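Local coordinates for protein taurocyamine kinase (Schistosoma mansoni, PDB 4WOD) that reversibly transfers a phosphate group between ATP and taurocyamine, a guanidino compound, as a duplicated phosphagen kinase that depends on magnesium, at residues 385-394 with 438-447. The protein carries 4 engineered substitutions. Residues are numbered along the deposited sequence; the frame is centred on the assembly and turned at random.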
ATOM      1  N   TYR A 385      -1.497   2.793 -24.459  1.00 25.11           N
ATOM      2  CA  TYR A 385      -0.424   3.398 -25.257  1.00 24.13           C
ATOM      3  C   TYR A 385       0.955   2.941 -24.800  1.00 22.19           C
ATOM      4  O   TYR A 385       1.839   2.690 -25.627  1.00 23.97           O
ATOM      5  CB  TYR A 385      -0.504   4.922 -25.188  1.00 23.67           C
ATOM      6  CG  TYR A 385      -1.772   5.496 -25.775  1.00 21.35           C
ATOM      7  CD1 TYR A 385      -1.844   5.832 -27.115  1.00 24.23           C
ATOM      8  CD2 TYR A 385      -2.892   5.708 -24.980  1.00 23.76           C
ATOM      9  CE1 TYR A 385      -3.002   6.369 -27.659  1.00 26.80           C
ATOM     10  CE2 TYR A 385      -4.058   6.239 -25.511  1.00 26.81           C
ATOM     11  CZ  TYR A 385      -4.107   6.562 -26.854  1.00 30.69           C
ATOM     12  OH  TYR A 385      -5.254   7.091 -27.391  1.00 30.39           O
ATOM     13  N   THR A 386       1.115   2.839 -23.481  1.00 20.19           N
ATOM     14  CA  THR A 386       2.385   2.505 -22.855  1.00 22.09           C
ATOM     15  C   THR A 386       2.924   1.177 -23.391  1.00 20.70           C
ATOM     16  O   THR A 386       4.118   1.046 -23.674  1.00 18.39           O
ATOM     17  CB  THR A 386       2.236   2.431 -21.310  1.00 22.15           C
ATOM     18  OG1 THR A 386       1.632   3.651 -20.820  1.00 24.52           O
ATOM     19  CG2 THR A 386       3.582   2.192 -20.636  1.00 17.20           C
ATOM     20  N   ARG A 387       2.028   0.206 -23.541  1.00 22.79           N
ATOM     21  CA  ARG A 387       2.380  -1.108 -24.090  1.00 24.46           C
ATOM     22  C   ARG A 387       2.480  -1.137 -25.614  1.00 22.40           C
ATOM     23  O   ARG A 387       3.377  -1.762 -26.178  1.00 17.18           O
ATOM     24  CB  ARG A 387       1.359  -2.155 -23.643  1.00 24.04           C
ATOM     25  CG  ARG A 387       1.628  -3.506 -24.246  1.00 25.81           C
ATOM     26  CD  ARG A 387       0.823  -4.609 -23.599  1.00 27.95           C
ATOM     27  NE  ARG A 387       1.323  -5.902 -24.048  1.00 32.56           N
ATOM     28  CZ  ARG A 387       0.555  -6.887 -24.511  1.00 36.49           C
ATOM     29  NH1 ARG A 387      -0.759  -6.734 -24.577  1.00 32.30           N
ATOM     30  NH2 ARG A 387       1.103  -8.024 -24.908  1.00 29.70           N
ATOM     31  N   LYS A 388       1.552  -0.458 -26.278  1.00 22.49           N
ATOM     32  CA  LYS A 388       1.465  -0.505 -27.734  1.00 24.53           C
ATOM     33  C   LYS A 388       2.778  -0.103 -28.418  1.00 26.99           C
ATOM     34  O   LYS A 388       3.156  -0.680 -29.442  1.00 19.50           O
ATOM     35  CB  LYS A 388       0.319   0.396 -28.209  1.00 23.45           C
ATOM     36  CG  LYS A 388       0.043   0.344 -29.690  1.00 21.68           C
ATOM     37  CD  LYS A 388      -1.147   1.220 -30.017  1.00 22.06           C
ATOM     38  CE  LYS A 388      -1.322   1.393 -31.509  1.00 31.46           C
ATOM     39  NZ  LYS A 388      -2.505   2.252 -31.789  1.00 33.45           N
ATOM     40  N   TYR A 389       3.490   0.872 -27.845  1.00 22.04           N
ATOM     41  CA  TYR A 389       4.704   1.360 -28.493  1.00 18.58           C
ATOM     42  C   TYR A 389       5.958   0.807 -27.860  1.00 20.57           C
ATOM     43  O   TYR A 389       7.065   1.161 -28.264  1.00 22.26           O
ATOM     44  CB  TYR A 389       4.718   2.892 -28.501  1.00 20.18           C
ATOM     45  CG  TYR A 389       3.637   3.383 -29.427  1.00 20.97           C
ATOM     46  CD1 TYR A 389       3.852   3.437 -30.804  1.00 18.27           C
ATOM     47  CD2 TYR A 389       2.379   3.717 -28.940  1.00 18.11           C
ATOM     48  CE1 TYR A 389       2.852   3.841 -31.673  1.00 20.56           C
ATOM     49  CE2 TYR A 389       1.380   4.128 -29.797  1.00 25.02           C
ATOM     50  CZ  TYR A 389       1.619   4.193 -31.162  1.00 18.48           C
ATOM     51  OH  TYR A 389       0.610   4.589 -32.005  1.00 24.54           O
ATOM     52  N   LEU A 390       5.786  -0.085 -26.889  1.00 19.14           N
ATOM     53  CA  LEU A 390       6.930  -0.763 -26.299  1.00 22.50           C
ATOM     54  C   LEU A 390       7.259  -2.014 -27.116  1.00 23.32           C
ATOM     55  O   LEU A 390       6.995  -3.136 -26.680  1.00 26.03           O
ATOM     56  CB  LEU A 390       6.661  -1.135 -24.847  1.00 15.11           C
ATOM     57  CG  LEU A 390       7.912  -1.487 -24.041  1.00 19.18           C
ATOM     58  CD1 LEU A 390       8.739  -0.241 -23.769  1.00 21.14           C
ATOM     59  CD2 LEU A 390       7.534  -2.170 -22.732  1.00 17.92           C
ATOM     60  N   THR A 391       7.830  -1.811 -28.302  1.00 25.08           N
ATOM     61  CA  THR A 391       8.118  -2.918 -29.220  1.00 25.46           C
ATOM     62  C   THR A 391       9.426  -3.628 -28.843  1.00 25.87           C
ATOM     63  O   THR A 391      10.212  -3.109 -28.047  1.00 20.60           O
ATOM     64  CB  THR A 391       8.195  -2.429 -30.685  1.00 23.83           C
ATOM     65  OG1 THR A 391       9.287  -1.514 -30.838  1.00 22.98           O
ATOM     66  CG2 THR A 391       6.882  -1.760 -31.118  1.00 25.28           C
ATOM     67  N   PRO A 392       9.648  -4.841 -29.389  1.00 26.47           N
ATOM     68  CA  PRO A 392      10.937  -5.512 -29.194  1.00 28.49           C
ATOM     69  C   PRO A 392      12.129  -4.638 -29.573  1.00 26.27           C
ATOM     70  O   PRO A 392      13.129  -4.612 -28.856  1.00 23.95           O
ATOM     71  CB  PRO A 392      10.830  -6.721 -30.124  1.00 27.41           C
ATOM     72  CG  PRO A 392       9.369  -7.071 -30.071  1.00 23.64           C
ATOM     73  CD  PRO A 392       8.644  -5.750 -29.982  1.00 27.74           C
ATOM     74  N   GLU A 393      12.014  -3.928 -30.688  1.00 25.27           N
ATOM     75  CA  GLU A 393      13.109  -3.110 -31.189  1.00 27.72           C
ATOM     76  C   GLU A 393      13.338  -1.874 -30.284  1.00 22.13           C
ATOM     77  O   GLU A 393      14.465  -1.399 -30.130  1.00 25.55           O
ATOM     78  CB  GLU A 393      12.849  -2.691 -32.641  1.00 27.66           C
ATOM     79  CG  GLU A 393      12.340  -3.818 -33.613  1.00 33.67           C
ATOM     80  CD  GLU A 393      10.921  -4.385 -33.322  1.00 38.49           C
ATOM     81  OE1 GLU A 393       9.990  -3.605 -33.033  1.00 35.21           O
ATOM     82  OE2 GLU A 393      10.729  -5.623 -33.397  1.00 44.58           O
ATOM     83  N   ILE A 394      12.265  -1.380 -29.681  1.00 22.82           N
ATOM     84  CA  ILE A 394      12.353  -0.275 -28.737  1.00 22.61           C
ATOM     85  C   ILE A 394      13.003  -0.761 -27.436  1.00 23.23           C
ATOM     86  O   ILE A 394      13.899  -0.116 -26.904  1.00 20.74           O
ATOM     87  CB  ILE A 394      10.963   0.324 -28.453  1.00 21.22           C
ATOM     88  CG1 ILE A 394      10.540   1.274 -29.588  1.00 20.80           C
ATOM     89  CG2 ILE A 394      10.930   1.014 -27.072  1.00 20.37           C
ATOM     90  CD1 ILE A 394      11.407   2.486 -29.737  1.00 21.48           C
ATOM     91  N   ASP A 438      12.004   7.792 -29.756  1.00 17.23           N
ATOM     92  CA  ASP A 438      11.505   6.683 -30.573  1.00 20.75           C
ATOM     93  C   ASP A 438      10.337   5.991 -29.901  1.00 21.21           C
ATOM     94  O   ASP A 438       9.513   5.362 -30.563  1.00 20.34           O
ATOM     95  CB  ASP A 438      12.605   5.657 -30.848  1.00 18.82           C
ATOM     96  CG  ASP A 438      13.581   6.113 -31.915  1.00 26.00           C
ATOM     97  OD1 ASP A 438      13.498   7.269 -32.363  1.00 26.38           O
ATOM     98  OD2 ASP A 438      14.423   5.301 -32.330  1.00 32.90           O
ATOM     99  N   TYR A 439      10.288   6.065 -28.578  1.00 19.99           N
ATOM    100  CA  TYR A 439       9.141   5.521 -27.860  1.00 18.08           C
ATOM    101  C   TYR A 439       8.061   6.579 -27.702  1.00 17.28           C
ATOM    102  O   TYR A 439       6.893   6.331 -27.990  1.00 17.58           O
ATOM    103  CB  TYR A 439       9.574   4.988 -26.502  1.00 13.05           C
ATOM    104  CG  TYR A 439       8.461   4.557 -25.581  1.00 18.99           C
ATOM    105  CD1 TYR A 439       7.738   3.398 -25.832  1.00 18.04           C
ATOM    106  CD2 TYR A 439       8.161   5.285 -24.433  1.00 17.88           C
ATOM    107  CE1 TYR A 439       6.738   2.985 -24.974  1.00 20.49           C
ATOM    108  CE2 TYR A 439       7.164   4.873 -23.566  1.00 15.76           C
ATOM    109  CZ  TYR A 439       6.454   3.719 -23.848  1.00 20.00           C
ATOM    110  OH  TYR A 439       5.450   3.297 -22.996  1.00 19.77           O
ATOM    111  N   LEU A 440       8.452   7.766 -27.242  1.00 15.66           N
ATOM    112  CA  LEU A 440       7.458   8.757 -26.839  1.00 17.30           C
ATOM    113  C   LEU A 440       6.789   9.477 -28.022  1.00 17.61           C
ATOM    114  O   LEU A 440       5.613   9.839 -27.937  1.00 18.42           O
ATOM    115  CB  LEU A 440       8.087   9.780 -25.883  1.00 15.69           C
ATOM    116  CG  LEU A 440       8.411   9.283 -24.456  1.00 19.71           C
ATOM    117  CD1 LEU A 440       9.324  10.256 -23.711  1.00 16.78           C
ATOM    118  CD2 LEU A 440       7.128   9.059 -23.648  1.00 18.96           C
ATOM    119  N   ASP A 441       7.509   9.684 -29.127  1.00 16.86           N
ATOM    120  CA  ASP A 441       6.954  10.503 -30.196  1.00 16.84           C
ATOM    121  C   ASP A 441       5.791   9.827 -30.928  1.00 18.22           C
ATOM    122  O   ASP A 441       4.768  10.461 -31.146  1.00 18.90           O
ATOM    123  CB  ASP A 441       8.029  10.907 -31.202  1.00 18.58           C
ATOM    124  CG  ASP A 441       7.520  11.934 -32.195  1.00 22.20           C
ATOM    125  OD1 ASP A 441       7.333  13.100 -31.788  1.00 19.85           O
ATOM    126  OD2 ASP A 441       7.293  11.574 -33.365  1.00 16.71           O
ATOM    127  N   PRO A 442       5.931   8.538 -31.307  1.00 19.66           N
ATOM    128  CA  PRO A 442       4.743   7.933 -31.925  1.00 21.01           C
ATOM    129  C   PRO A 442       3.559   7.841 -30.946  1.00 19.20           C
ATOM    130  O   PRO A 442       2.406   8.054 -31.340  1.00 19.62           O
ATOM    131  CB  PRO A 442       5.232   6.532 -32.347  1.00 19.80           C
ATOM    132  CG  PRO A 442       6.439   6.266 -31.518  1.00 17.93           C
ATOM    133  CD  PRO A 442       7.092   7.623 -31.332  1.00 16.18           C
ATOM    134  N   LEU A 443       3.858   7.562 -29.684  1.00 19.19           N
ATOM    135  CA  LEU A 443       2.850   7.494 -28.624  1.00 18.61           C
ATOM    136  C   LEU A 443       2.071   8.802 -28.476  1.00 19.80           C
ATOM    137  O   LEU A 443       0.849   8.800 -28.282  1.00 21.56           O
ATOM    138  CB  LEU A 443       3.524   7.134 -27.292  1.00 14.93           C
ATOM    139  CG  LEU A 443       2.642   6.830 -26.069  1.00 21.03           C
ATOM    140  CD1 LEU A 443       3.337   5.821 -25.142  1.00 17.47           C
ATOM    141  CD2 LEU A 443       2.263   8.112 -25.303  1.00 18.60           C
ATOM    142  N   ILE A 444       2.806   9.911 -28.514  1.00 18.05           N
ATOM    143  CA  ILE A 444       2.241  11.253 -28.385  1.00 18.38           C
ATOM    144  C   ILE A 444       1.357  11.559 -29.589  1.00 20.96           C
ATOM    145  O   ILE A 444       0.225  12.010 -29.447  1.00 20.65           O
ATOM    146  CB  ILE A 444       3.382  12.303 -28.259  1.00 16.81           C
ATOM    147  CG1 ILE A 444       4.005  12.247 -26.859  1.00 17.95           C
ATOM    148  CG2 ILE A 444       2.909  13.715 -28.583  1.00 17.43           C
ATOM    149  CD1 ILE A 444       5.372  12.930 -26.764  1.00 14.49           C
ATOM    150  N   CYS A 445       1.894  11.287 -30.772  1.00 19.44           N
ATOM    151  CA  CYS A 445       1.170  11.435 -32.025  1.00 26.14           C
ATOM    152  C   CYS A 445      -0.150  10.667 -32.029  1.00 19.35           C
ATOM    153  O   CYS A 445      -1.183  11.201 -32.433  1.00 21.19           O
ATOM    154  CB  CYS A 445       2.048  10.972 -33.179  1.00 20.94           C
ATOM    155  SG  CYS A 445       3.330  12.168 -33.614  1.00 28.03           S
ATOM    156  N   ASP A 446      -0.095   9.417 -31.573  1.00 21.98           N
ATOM    157  CA  ASP A 446      -1.280   8.564 -31.429  1.00 23.58           C
ATOM    158  C   ASP A 446      -2.288   9.145 -30.432  1.00 25.38           C
ATOM    159  O   ASP A 446      -3.452   9.362 -30.776  1.00 25.89           O
ATOM    160  CB  ASP A 446      -0.859   7.161 -30.982  1.00 22.87           C
ATOM    161  CG  ASP A 446      -1.936   6.101 -31.224  1.00 30.75           C
ATOM    162  OD1 ASP A 446      -3.136   6.445 -31.301  1.00 31.76           O
ATOM    163  OD2 ASP A 446      -1.566   4.909 -31.324  1.00 27.44           O
ATOM    164  N   TYR A 447      -1.840   9.403 -29.205  1.00 21.42           N
ATOM    165  CA  TYR A 447      -2.735   9.917 -28.159  1.00 22.47           C
ATOM    166  C   TYR A 447      -3.426  11.224 -28.569  1.00 23.26           C
ATOM    167  O   TYR A 447      -4.640  11.359 -28.433  1.00 20.73           O
ATOM    168  CB  TYR A 447      -1.959  10.128 -26.844  1.00 20.86           C
ATOM    169  CG  TYR A 447      -2.819  10.496 -25.646  1.00 20.79           C
ATOM    170  CD1 TYR A 447      -3.217   9.528 -24.730  1.00 20.94           C
ATOM    171  CD2 TYR A 447      -3.233  11.808 -25.430  1.00 20.91           C
ATOM    172  CE1 TYR A 447      -4.014   9.850 -23.629  1.00 18.89           C
ATOM    173  CE2 TYR A 447      -4.026  12.139 -24.332  1.00 19.23           C
ATOM    174  CZ  TYR A 447      -4.402  11.158 -23.436  1.00 23.79           C
ATOM    175  OH  TYR A 447      -5.181  11.479 -22.348  1.00 25.49           O
TER
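Asp446 OD2 is the polar meeting point: Lys388 NZ meets it in a salt bridge at 2.9 Å, on the syn lone pair of OD2. Tyr389 OH also lies against Asp446 OD2, modelled at 2.3 Å, too short for an ordinary hydrogen bond, so that the detail of this contact is doubtful. The lysine gets there fully extended, its CG anti to the backbone N (chi1 -175°), and its CG lies over one face of the Tyr389 ring. The carboxylate stands nearly perpendicular to that ring, at its edge. A second anchor is the hydroxyl of the buried Tyr439: Tyr439 OH donates to Thr386 O at 2.7 Å, in the carbonyl plane and on a lone pair. The Tyr439 ring also turns an edge to Tyr389 O.

On the Tyr389 face opposite Lys388, the helix backbone lies over the ring, Leu443 N above its centre and Leu443 CA 4.1 Å from the centroid in a CH-pi contact; Pro442 CB touches Tyr389 CE1 at 3.7 Å. Tyr447 puts its CB over a face of the Tyr385 ring, and the two ring planes meet at 57°. Leu443 CG packs on Tyr385 CB at 3.8 Å, while Ile394 CD1 touches Asp438 CB.

Helices 369-376 and 409-418 pack on Thr386 and Leu390, and 409-418 also on Tyr439. This is a short helix and the turn after it packing on helix 437-448, within the N-terminal domain of the second phosphagen kinase repeat; the side chain of Tyr447 comes within about 6 Å of that of Cys631, the predicted active-site residue.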